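PDB 3WWC: oxidized polyvinyl alcohol hydrolase from Pseudomonas sp. VM15C, which hydrolyses beta-diketones such as 4,6-nonanedione, and oxidized polyvinyl alcohol in the second step of polyvinyl alcohol degradation. Local coordinates for residues A[62-68]-A[94-100]; A[171-177]-A[194-200]; A[184-189]-A[235-241]; A[245-250]-A[320-326]. The protein carries 1 engineered substitution. One frame throughout, in Å; residues are numbered along the deposited sequence.

Contact 1: A[62-68]-A[94-100]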
# COMPACT_ATOMS: atom_id res chain seq x y z
N ALA A 62 -18.75 -0.49 9.74
CA ALA A 62 -17.87 0.64 9.47
C ALA A 62 -16.88 0.35 8.38
O ALA A 62 -16.47 -0.79 8.22
CB ALA A 62 -17.09 0.92 10.72
N PRO A 63 -16.49 1.37 7.62
CA PRO A 63 -15.48 1.19 6.57
C PRO A 63 -14.16 0.96 7.38
O PRO A 63 -14.03 1.37 8.55
CB PRO A 63 -15.50 2.52 5.82
CG PRO A 63 -15.91 3.57 6.94
CD PRO A 63 -16.99 2.77 7.70
N VAL A 64 -13.23 0.29 6.72
CA VAL A 64 -11.96 -0.15 7.30
C VAL A 64 -10.80 0.49 6.63
O VAL A 64 -10.77 0.64 5.40
CB VAL A 64 -11.85 -1.68 7.18
CG1 VAL A 64 -10.42 -2.19 7.46
CG2 VAL A 64 -12.83 -2.34 8.21
N TRP A 65 -9.82 0.87 7.46
CA TRP A 65 -8.56 1.44 6.98
C TRP A 65 -7.44 0.59 7.57
O TRP A 65 -7.34 0.45 8.81
CB TRP A 65 -8.46 2.89 7.46
CG TRP A 65 -7.11 3.58 7.23
CD1 TRP A 65 -6.45 4.38 8.12
CD2 TRP A 65 -6.34 3.65 5.99
NE1 TRP A 65 -5.34 4.94 7.54
CE2 TRP A 65 -5.25 4.51 6.24
CE3 TRP A 65 -6.48 3.07 4.72
CZ2 TRP A 65 -4.29 4.82 5.25
CZ3 TRP A 65 -5.53 3.37 3.73
CH2 TRP A 65 -4.45 4.23 4.01
N VAL A 66 -6.56 0.06 6.71
CA VAL A 66 -5.42 -0.77 7.12
C VAL A 66 -4.17 0.00 6.67
O VAL A 66 -3.71 -0.14 5.54
CB VAL A 66 -5.50 -2.17 6.42
CG1 VAL A 66 -4.29 -3.01 6.71
CG2 VAL A 66 -6.75 -2.88 6.92
N PRO A 67 -3.62 0.84 7.56
CA PRO A 67 -2.44 1.64 7.23
C PRO A 67 -1.17 0.88 7.52
O PRO A 67 -1.05 0.16 8.54
CB PRO A 67 -2.60 2.85 8.15
CG PRO A 67 -3.23 2.23 9.41
CD PRO A 67 -4.24 1.29 8.84
N MET A 68 -0.20 1.07 6.63
CA MET A 68 1.10 0.41 6.79
C MET A 68 2.23 1.40 6.80
O MET A 68 2.30 2.28 5.93
CB MET A 68 1.32 -0.58 5.65
CG MET A 68 0.33 -1.71 5.77
SD MET A 68 0.41 -2.86 4.37
CE MET A 68 -0.31 -1.93 3.12
N GLY A 94 -14.59 7.91 11.74
CA GLY A 94 -15.56 6.86 11.42
C GLY A 94 -15.05 5.63 10.69
O GLY A 94 -15.81 4.96 10.01
N TYR A 95 -13.76 5.32 10.83
CA TYR A 95 -13.20 4.15 10.20
C TYR A 95 -12.64 3.25 11.27
O TYR A 95 -12.11 3.75 12.25
CB TYR A 95 -12.01 4.48 9.25
CG TYR A 95 -12.43 5.25 8.02
CD1 TYR A 95 -12.76 6.60 8.12
CD2 TYR A 95 -12.58 4.62 6.82
CE1 TYR A 95 -13.26 7.31 7.02
CE2 TYR A 95 -13.06 5.31 5.70
CZ TYR A 95 -13.40 6.65 5.82
OH TYR A 95 -13.91 7.26 4.71
N THR A 96 -12.81 1.95 11.10
CA THR A 96 -12.16 1.03 12.02
C THR A 96 -10.76 0.81 11.43
O THR A 96 -10.58 0.35 10.29
CB THR A 96 -12.95 -0.24 12.19
OG1 THR A 96 -14.08 0.07 13.01
CG2 THR A 96 -12.14 -1.28 12.92
N VAL A 97 -9.77 1.23 12.19
CA VAL A 97 -8.36 1.18 11.77
C VAL A 97 -7.74 -0.12 12.29
O VAL A 97 -7.82 -0.43 13.48
CB VAL A 97 -7.62 2.40 12.33
CG1 VAL A 97 -6.14 2.35 11.91
CG2 VAL A 97 -8.25 3.69 11.78
N ILE A 98 -7.17 -0.91 11.38
CA ILE A 98 -6.59 -2.22 11.72
C ILE A 98 -5.20 -2.17 11.11
O ILE A 98 -5.04 -2.30 9.88
CB ILE A 98 -7.43 -3.34 11.12
CG1 ILE A 98 -8.91 -3.20 11.53
CG2 ILE A 98 -6.87 -4.68 11.61
CD1 ILE A 98 -9.79 -4.23 10.80
N ALA A 99 -4.18 -1.97 11.96
CA ALA A 99 -2.81 -1.69 11.52
C ALA A 99 -1.89 -2.82 11.80
O ALA A 99 -1.62 -3.13 12.97
CB ALA A 99 -2.32 -0.44 12.28
N PRO A 100 -1.36 -3.45 10.77
CA PRO A 100 -0.46 -4.59 10.99
C PRO A 100 0.95 -4.18 11.36
O PRO A 100 1.44 -3.16 10.90
CB PRO A 100 -0.45 -5.30 9.62
CG PRO A 100 -0.64 -4.10 8.62
CD PRO A 100 -1.66 -3.22 9.33

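Contact 2: A[171-177]-A[194-200]. Engineered in segment 171-177: Ala177 (natural residue Ser). With BUA (butanoic acid), chain C.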
# COMPACT_ATOMS: atom_id res chain seq x y z
N LEU A 171 -13.38 -2.15 2.49
CA LEU A 171 -12.14 -2.58 3.15
C LEU A 171 -10.97 -1.97 2.35
O LEU A 171 -10.72 -2.39 1.20
CB LEU A 171 -12.00 -4.12 3.16
CG LEU A 171 -13.23 -4.83 3.79
CD1 LEU A 171 -13.01 -6.33 3.64
CD2 LEU A 171 -13.46 -4.42 5.24
N PHE A 172 -10.26 -1.02 2.96
CA PHE A 172 -9.18 -0.30 2.27
C PHE A 172 -7.84 -0.43 2.97
O PHE A 172 -7.79 -0.41 4.20
CB PHE A 172 -9.52 1.20 2.25
CG PHE A 172 -10.82 1.50 1.51
CD1 PHE A 172 -10.91 1.29 0.16
CD2 PHE A 172 -11.92 1.96 2.19
CE1 PHE A 172 -12.11 1.54 -0.53
CE2 PHE A 172 -13.15 2.22 1.52
CZ PHE A 172 -13.24 2.01 0.18
N LEU A 173 -6.77 -0.58 2.20
CA LEU A 173 -5.45 -0.59 2.84
C LEU A 173 -4.55 0.43 2.14
O LEU A 173 -4.83 0.87 1.02
CB LEU A 173 -4.79 -1.97 2.85
CG LEU A 173 -3.98 -2.44 1.65
CD1 LEU A 173 -3.37 -3.77 2.04
CD2 LEU A 173 -4.82 -2.63 0.38
N GLY A 174 -3.48 0.85 2.78
CA GLY A 174 -2.62 1.82 2.14
C GLY A 174 -1.40 2.02 2.99
O GLY A 174 -1.31 1.50 4.11
N GLY A 175 -0.44 2.75 2.47
CA GLY A 175 0.78 2.91 3.27
C GLY A 175 1.78 3.73 2.51
O GLY A 175 1.57 4.12 1.37
N ILE A 176 2.88 4.02 3.19
CA ILE A 176 3.95 4.85 2.67
C ILE A 176 5.22 4.05 2.37
O ILE A 176 5.59 3.15 3.12
CB ILE A 176 4.28 5.99 3.70
CG1 ILE A 176 5.45 6.84 3.21
CG2 ILE A 176 4.70 5.42 5.08
CD1 ILE A 176 5.12 7.67 2.00
N ALA A 177 5.82 4.34 1.22
CA ALA A 177 7.13 3.78 0.88
C ALA A 177 7.03 2.28 0.78
O ALA A 177 6.22 1.84 -0.04
CB ALA A 177 8.14 4.25 1.95
N TRP A 194 -10.11 -6.61 -1.05
CA TRP A 194 -10.07 -5.18 -0.78
C TRP A 194 -10.96 -4.41 -1.71
O TRP A 194 -11.13 -4.81 -2.87
CB TRP A 194 -8.63 -4.66 -1.03
CG TRP A 194 -7.63 -5.42 -0.19
CD1 TRP A 194 -6.74 -6.35 -0.60
CD2 TRP A 194 -7.49 -5.33 1.25
NE1 TRP A 194 -6.03 -6.89 0.50
CE2 TRP A 194 -6.50 -6.28 1.63
CE3 TRP A 194 -8.12 -4.54 2.24
CZ2 TRP A 194 -6.11 -6.45 2.98
CZ3 TRP A 194 -7.74 -4.71 3.58
CH2 TRP A 194 -6.74 -5.66 3.94
N ALA A 195 -11.53 -3.32 -1.22
CA ALA A 195 -12.31 -2.43 -2.09
C ALA A 195 -11.40 -1.45 -2.78
O ALA A 195 -11.81 -0.81 -3.75
CB ALA A 195 -13.36 -1.65 -1.25
N GLY A 196 -10.19 -1.27 -2.27
CA GLY A 196 -9.31 -0.28 -2.91
C GLY A 196 -8.13 -0.01 -1.98
O GLY A 196 -7.96 -0.64 -0.94
N GLY A 197 -7.31 0.97 -2.33
CA GLY A 197 -6.15 1.24 -1.52
C GLY A 197 -5.52 2.56 -1.87
O GLY A 197 -5.87 3.25 -2.86
N LEU A 198 -4.56 2.90 -1.02
CA LEU A 198 -3.84 4.16 -1.11
C LEU A 198 -2.32 3.94 -1.09
O LEU A 198 -1.66 4.08 -0.02
CB LEU A 198 -4.28 5.06 0.07
CG LEU A 198 -3.64 6.45 0.22
CD1 LEU A 198 -3.98 7.31 -0.98
CD2 LEU A 198 -4.18 7.12 1.49
N PRO A 199 -1.73 3.54 -2.23
CA PRO A 199 -0.27 3.32 -2.29
C PRO A 199 0.45 4.67 -2.44
O PRO A 199 0.38 5.28 -3.50
CB PRO A 199 -0.09 2.40 -3.51
CG PRO A 199 -1.33 2.75 -4.41
CD PRO A 199 -2.44 3.03 -3.44
N ILE A 200 1.07 5.14 -1.37
CA ILE A 200 1.77 6.42 -1.36
C ILE A 200 3.26 6.15 -1.54
O ILE A 200 3.89 5.49 -0.71
CB ILE A 200 1.56 7.15 -0.02
CG1 ILE A 200 0.06 7.29 0.30
CG2 ILE A 200 2.24 8.51 -0.09
CD1 ILE A 200 -0.21 8.00 1.68
C1 BUA C . 13.08 0.21 -1.56
C2 BUA C . 12.34 1.44 -1.03
C3 BUA C . 11.56 1.05 0.23
C4 BUA C . 10.90 2.28 0.86
O1 BUA C . 10.75 2.26 2.10
O2 BUA C . 10.48 3.16 0.07

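Contact 3: A[184-189]-A[235-241]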
# COMPACT_ATOMS: atom_id res chain seq x y z
N ASN A 184 0.37 -1.92 -3.23
CA ASN A 184 0.29 -2.34 -4.62
C ASN A 184 0.23 -3.87 -4.72
O ASN A 184 -0.60 -4.42 -5.48
CB ASN A 184 1.54 -1.87 -5.42
CG ASN A 184 1.47 -0.41 -5.83
OD1 ASN A 184 0.37 0.13 -6.04
ND2 ASN A 184 2.65 0.24 -5.97
N ARG A 185 1.12 -4.57 -4.00
CA ARG A 185 1.11 -6.03 -4.10
C ARG A 185 -0.22 -6.64 -3.65
O ARG A 185 -0.79 -7.53 -4.31
CB ARG A 185 2.22 -6.65 -3.27
CG ARG A 185 2.27 -8.20 -3.45
CD ARG A 185 3.57 -8.79 -2.81
NE ARG A 185 3.69 -10.21 -3.16
CZ ARG A 185 4.39 -10.67 -4.19
NH1 ARG A 185 5.03 -9.82 -5.02
NH2 ARG A 185 4.49 -12.00 -4.34
N ALA A 186 -0.74 -6.12 -2.55
CA ALA A 186 -2.00 -6.65 -2.02
C ALA A 186 -3.15 -6.40 -2.97
O ALA A 186 -4.07 -7.26 -3.11
CB ALA A 186 -2.29 -5.98 -0.67
N LEU A 187 -3.18 -5.24 -3.62
CA LEU A 187 -4.27 -4.95 -4.57
C LEU A 187 -4.18 -5.85 -5.79
O LEU A 187 -5.21 -6.23 -6.35
CB LEU A 187 -4.21 -3.48 -5.01
CG LEU A 187 -4.50 -2.49 -3.90
CD1 LEU A 187 -4.12 -1.10 -4.41
CD2 LEU A 187 -5.99 -2.57 -3.48
N LEU A 188 -2.96 -6.24 -6.17
CA LEU A 188 -2.81 -7.06 -7.38
C LEU A 188 -3.14 -8.50 -7.11
O LEU A 188 -3.63 -9.20 -8.02
CB LEU A 188 -1.36 -6.95 -7.92
CG LEU A 188 -1.05 -5.56 -8.47
CD1 LEU A 188 0.47 -5.41 -8.63
CD2 LEU A 188 -1.81 -5.36 -9.81
N PHE A 189 -2.91 -8.96 -5.89
CA PHE A 189 -3.17 -10.36 -5.54
C PHE A 189 -4.49 -10.59 -4.84
O PHE A 189 -4.98 -11.74 -4.83
CB PHE A 189 -2.08 -10.96 -4.63
CG PHE A 189 -0.82 -11.41 -5.37
CD1 PHE A 189 -0.72 -12.69 -5.89
CD2 PHE A 189 0.26 -10.56 -5.44
CE1 PHE A 189 0.48 -13.11 -6.46
CE2 PHE A 189 1.48 -10.99 -6.02
CZ PHE A 189 1.58 -12.28 -6.53
N VAL A 235 6.69 -6.19 -8.00
CA VAL A 235 5.72 -5.99 -6.91
C VAL A 235 4.53 -6.94 -7.05
O VAL A 235 3.89 -7.31 -6.04
CB VAL A 235 5.19 -4.51 -6.93
CG1 VAL A 235 4.29 -4.25 -8.17
CG2 VAL A 235 4.40 -4.21 -5.65
N GLY A 236 4.26 -7.42 -8.26
CA GLY A 236 3.04 -8.21 -8.45
C GLY A 236 3.26 -9.57 -9.05
O GLY A 236 4.35 -10.09 -9.06
N PRO A 237 2.17 -10.19 -9.45
CA PRO A 237 2.23 -11.51 -10.09
C PRO A 237 3.02 -11.29 -11.39
O PRO A 237 3.07 -10.17 -11.90
CB PRO A 237 0.75 -11.78 -10.43
CG PRO A 237 -0.02 -10.94 -9.49
CD PRO A 237 0.78 -9.69 -9.34
N TYR A 238 3.64 -12.34 -11.91
CA TYR A 238 4.23 -12.29 -13.26
C TYR A 238 3.57 -13.36 -14.18
O TYR A 238 3.60 -14.56 -13.87
CB TYR A 238 5.72 -12.56 -13.31
CG TYR A 238 6.15 -12.53 -14.75
CD1 TYR A 238 6.19 -11.33 -15.46
CD2 TYR A 238 6.36 -13.72 -15.46
CE1 TYR A 238 6.39 -11.31 -16.84
CE2 TYR A 238 6.56 -13.71 -16.82
CZ TYR A 238 6.58 -12.50 -17.51
OH TYR A 238 6.81 -12.47 -18.87
N PRO A 239 2.89 -12.94 -15.25
CA PRO A 239 2.65 -11.55 -15.67
C PRO A 239 1.58 -10.95 -14.76
O PRO A 239 0.92 -11.68 -14.00
CB PRO A 239 2.13 -11.69 -17.11
CG PRO A 239 1.53 -13.05 -17.12
CD PRO A 239 2.38 -13.90 -16.26
N LEU A 240 1.40 -9.63 -14.85
CA LEU A 240 0.38 -8.95 -14.06
C LEU A 240 -0.95 -9.51 -14.55
O LEU A 240 -1.08 -9.94 -15.71
CB LEU A 240 0.42 -7.44 -14.34
CG LEU A 240 1.69 -6.75 -13.83
CD1 LEU A 240 1.64 -5.29 -14.31
CD2 LEU A 240 1.75 -6.79 -12.32
N PRO A 241 -1.96 -9.51 -13.68
CA PRO A 241 -3.27 -10.05 -14.08
C PRO A 241 -3.92 -9.32 -15.24
O PRO A 241 -3.81 -8.11 -15.36
CB PRO A 241 -4.08 -9.99 -12.80
CG PRO A 241 -3.36 -9.05 -11.87
CD PRO A 241 -1.92 -9.03 -12.28
O HOH W 1 6.31 -11.09 -7.25

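Contact 4: A[245-250]-A[320-326]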
# COMPACT_ATOMS: atom_id res chain seq x y z
N GLY A 245 -10.35 -7.53 -9.86
CA GLY A 245 -11.64 -7.27 -9.26
C GLY A 245 -11.90 -5.76 -9.14
O GLY A 245 -10.98 -4.93 -9.32
N PRO A 246 -13.11 -5.36 -8.78
CA PRO A 246 -13.49 -3.95 -8.68
C PRO A 246 -12.78 -3.22 -7.55
O PRO A 246 -12.86 -3.65 -6.39
CB PRO A 246 -14.98 -4.01 -8.45
CG PRO A 246 -15.37 -5.32 -8.87
CD PRO A 246 -14.27 -6.24 -8.56
N LEU A 247 -12.13 -2.10 -7.88
CA LEU A 247 -11.36 -1.33 -6.91
C LEU A 247 -11.42 0.14 -7.19
O LEU A 247 -11.76 0.57 -8.29
CB LEU A 247 -9.85 -1.67 -7.04
CG LEU A 247 -9.41 -3.12 -6.80
CD1 LEU A 247 -7.94 -3.26 -7.27
CD2 LEU A 247 -9.55 -3.51 -5.32
N ILE A 248 -11.04 0.91 -6.17
CA ILE A 248 -10.68 2.30 -6.36
C ILE A 248 -9.25 2.40 -5.80
O ILE A 248 -8.97 1.96 -4.69
CB ILE A 248 -11.62 3.32 -5.73
CG1 ILE A 248 -10.99 4.71 -5.88
CG2 ILE A 248 -11.95 2.98 -4.25
CD1 ILE A 248 -12.00 5.86 -5.62
N VAL A 249 -8.32 2.90 -6.61
CA VAL A 249 -6.93 3.01 -6.19
C VAL A 249 -6.49 4.44 -6.33
O VAL A 249 -6.67 5.06 -7.40
CB VAL A 249 -6.02 2.12 -7.04
CG1 VAL A 249 -4.56 2.21 -6.56
CG2 VAL A 249 -6.52 0.65 -6.97
N MET A 250 -5.90 4.97 -5.27
CA MET A 250 -5.39 6.35 -5.28
C MET A 250 -3.87 6.27 -5.07
O MET A 250 -3.41 5.94 -3.98
CB MET A 250 -6.02 7.16 -4.15
CG MET A 250 -5.56 8.62 -4.23
SD MET A 250 -6.29 9.64 -2.86
CE MET A 250 -7.95 9.79 -3.46
N THR A 320 -12.76 9.68 -0.08
CA THR A 320 -12.84 9.51 -1.53
C THR A 320 -12.88 8.02 -1.85
O THR A 320 -13.72 7.55 -2.65
CB THR A 320 -11.62 10.13 -2.20
OG1 THR A 320 -11.68 11.57 -2.05
CG2 THR A 320 -11.59 9.77 -3.70
N LEU A 321 -12.01 7.22 -1.21
CA LEU A 321 -12.07 5.78 -1.45
C LEU A 321 -13.46 5.22 -1.02
O LEU A 321 -14.08 4.44 -1.77
CB LEU A 321 -10.97 5.02 -0.64
CG LEU A 321 -9.54 5.43 -0.94
CD1 LEU A 321 -8.64 4.54 -0.06
CD2 LEU A 321 -9.18 5.20 -2.41
N ALA A 322 -13.96 5.64 0.14
CA ALA A 322 -15.26 5.14 0.64
C ALA A 322 -16.44 5.56 -0.24
O ALA A 322 -17.50 4.94 -0.18
CB ALA A 322 -15.46 5.64 2.12
N SER A 323 -16.24 6.57 -1.06
CA SER A 323 -17.31 6.97 -2.00
C SER A 323 -17.48 5.99 -3.14
O SER A 323 -18.40 6.12 -3.97
CB SER A 323 -17.02 8.37 -2.56
OG SER A 323 -16.02 8.39 -3.57
N HIS A 324 -16.58 5.02 -3.23
CA HIS A 324 -16.66 4.03 -4.30
C HIS A 324 -16.62 2.66 -3.66
O HIS A 324 -15.61 1.96 -3.73
CB HIS A 324 -15.48 4.21 -5.24
CG HIS A 324 -15.68 3.54 -6.56
ND1 HIS A 324 -16.60 4.02 -7.47
CD2 HIS A 324 -15.17 2.40 -7.08
CE1 HIS A 324 -16.64 3.19 -8.50
NE2 HIS A 324 -15.79 2.21 -8.30
N PRO A 325 -17.73 2.23 -3.04
CA PRO A 325 -17.77 0.92 -2.40
C PRO A 325 -17.59 -0.18 -3.47
O PRO A 325 -17.96 -0.01 -4.64
CB PRO A 325 -19.12 0.90 -1.67
CG PRO A 325 -19.98 1.83 -2.52
CD PRO A 325 -19.01 2.96 -2.90
N LYS A 326 -17.04 -1.31 -3.06
CA LYS A 326 -16.71 -2.37 -3.98
C LYS A 326 -17.87 -2.80 -4.87
O LYS A 326 -18.95 -3.10 -4.37
CB LYS A 326 -16.19 -3.57 -3.20
CG LYS A 326 -15.44 -4.53 -4.13
CD LYS A 326 -14.81 -5.63 -3.37
CE LYS A 326 -13.96 -6.53 -4.23
NZ LYS A 326 -12.75 -5.84 -4.85

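Contact 1: A[62-68]-A[94-100]
Two parallel neighbouring strands meet here, with their short axes 4.7 Å apart at the closest and an angle of 27° between them. Gly94 comes first, at backbone angles where a CB would jam against the preceding carbonyl O. Its O lies 3.4 Å from Pro63 CG. The same CG sits over the face of the Tyr95 ring, 3.8 Å from its centroid, in a CH-pi contact. The Tyr95 hydroxyl is hydrogen-bonded to Asp319. Thr96 makes two of the three ladder bonds: its N donates to Pro63 O (2.9 Å), and its O accepts from Trp65 N (3.0 Å). Thr96 OG1 turns to the backbone of Ala55. Val97 pairs with Trp65, and Val97 CG2 is 4.1 Å from Trp65 CD1 at the indole edge. Trp65 NE1 is hydrogen-bonded to Asn87. Ile98 N then donates to Trp65 O at 2.9 Å. Here the ladder stops, because neither Pro67 nor Pro100 has an N-H. Ile98 O receives a CA-H...O contact from Val66 CA at 3.2 Å, but has no hydrogen-bond partner. Ala99 CB rests 4.0 Å from Pro67 CG. Pro100 CD packs on Val66 CG1 (3.7 Å). The unit is a beta-alpha-beta crossover of the alpha/beta-hydrolase sheet. Helix 75-80 packs on Pro67, Val97 and Ala99. Helix 148-160 packs on Val66, Met68, Ile98 and Pro100. Strand 170-176 pairs with the other edge of strand 62-68.

Contact 2: A[171-177]-A[194-200]
The parallel ladder between these strands is nearly continuous. Leu171 O takes Ala195 N at 2.7 Å. Leu173 N reaches Gly196 O at 3.4 Å, a weak bond. Leu173 O accepts Leu198 N (2.9 Å), although the position of that oxygen is less certain. Gly175 uses both its backbone groups: its N donates to Leu198 O (3.1 Å) and its O accepts from Ile200 N (3.0 Å). Ala177 N closes the run on Ile200 O at 3.0 Å. The backbones of Phe172, Gly174 and Ile176 bond to strand 62-68 instead. Trp194 O is taken by Lys326. Gly174 lets the strands draw to 4.2 Å between its CA and Leu198 CA; a CB there would strike Leu198 O. Leu173 CD2 lies over the five-membered ring of Trp194, 4.0 Å from its centroid. Ala177 is engineered from serine, a charge-relay position by similarity, probably the nucleophile as in other alpha/beta hydrolases. It sits at positive phi before helix 178-189, at the sharp nucleophile elbow. Ala177 CB is 3.2 Å from butanoic acid O2; the ligand is hydrogen-bonded to Ser71 OG and His303 NE2. The ladder thus holds Ala177 by its amide and leaves its engineered CB beside the butanoic acid.

Contact 3: A[184-189]-A[235-241]
Leu188 is the main bump of the helix, and the bent chain 235-241 forms the hollow around it. Leu188 CD1 is 4.0 Å from Val235 CG1, 3.8 Å from Gly236 CA and 4.1 Å from Leu240 CD2. Leu188 CB meets Pro237 CD at 3.8 Å. A CB on Gly236 would clash with Leu188 CD1. Val235 fills a notch on the helix: its CG2 is 3.7 Å from Asn184 CB and 4.0 Å from Arg185 CB. Pro237 CG sits over the face of the Phe189 ring, 3.7 Å from the centroid, a CH-pi contact. Arg185 NH1 makes a weak bond to Val235 O (2.9 Å). A water joins Arg185 NH1 to Gly236 O, at 2.9 and 2.8 Å. The guanidinium also bonds to the carbonyls of Glu146 and Trp142. Helix 178-189 is the one that follows the nucleophile elbow. Its other side packs on the central sheet, with Leu187 against strands 170-176 and 247-253. Phe285 of helix 275-288 touches both Leu188 and Leu240.

Contact 4: A[245-250]-A[320-326]
Ile248, Lys326 and Leu321 bury most of the surface here. Ile248 points from strand 247-253, a central parallel strand of the alpha/beta-hydrolase sheet, into the turn after helix 310-322. Its CG1 is 3.9 Å from Leu321 CD2, its CD1 is 3.9 Å from His324 CB, and its CG2 is 3.6 Å from Leu321 O. Leu321 CD2 is also 4.1 Å from the CB of Met250, the next residue whose CA-to-CB bond points toward 320-326. Both Ile248 and Leu321 touch Phe172 of strand 170-176. Met250 CE meets Thr320 CG2 at 3.6 Å. Ser323 OG (2.6 Å) and Ser323 N (3.1 Å) hold the turn by bonding to Thr320 O. Lys326 is extended as far as CE. A p chi4 then turns NZ to Pro246 O, 2.7 Å away. NZ also bonds to the carbonyls of Ser191 and Trp194. The chemistry is split: apolar packing seats the helix end on the sheet, and one ammonium group gathers three backbone carbonyls just before the N-terminal ends of inner strands 196-200 and 247-253.

From the N terminus, contact 1 closes first, joining strands 62-68 and 96-100 across the 25 residues that hold helix 75-80. Contact 2 follows in series. It closes a later beta-alpha-beta unit, round helix 178-189, and its strand 170-176 lies beside strand 62-68, so the two contacts share one sheet. Contact 3 crosses contact 2: residues 184-189 fall inside the loop that contact 2 closes, while 235-241 lie beyond it. It ties helix 178-189 to the loop between helix 216-225 and strand 247-253. Contact 4 comes last and spans 69 residues, bringing helix 310-322 back to strand 247-253, the sheet neighbour of strand 196-200. None of the four nests inside another.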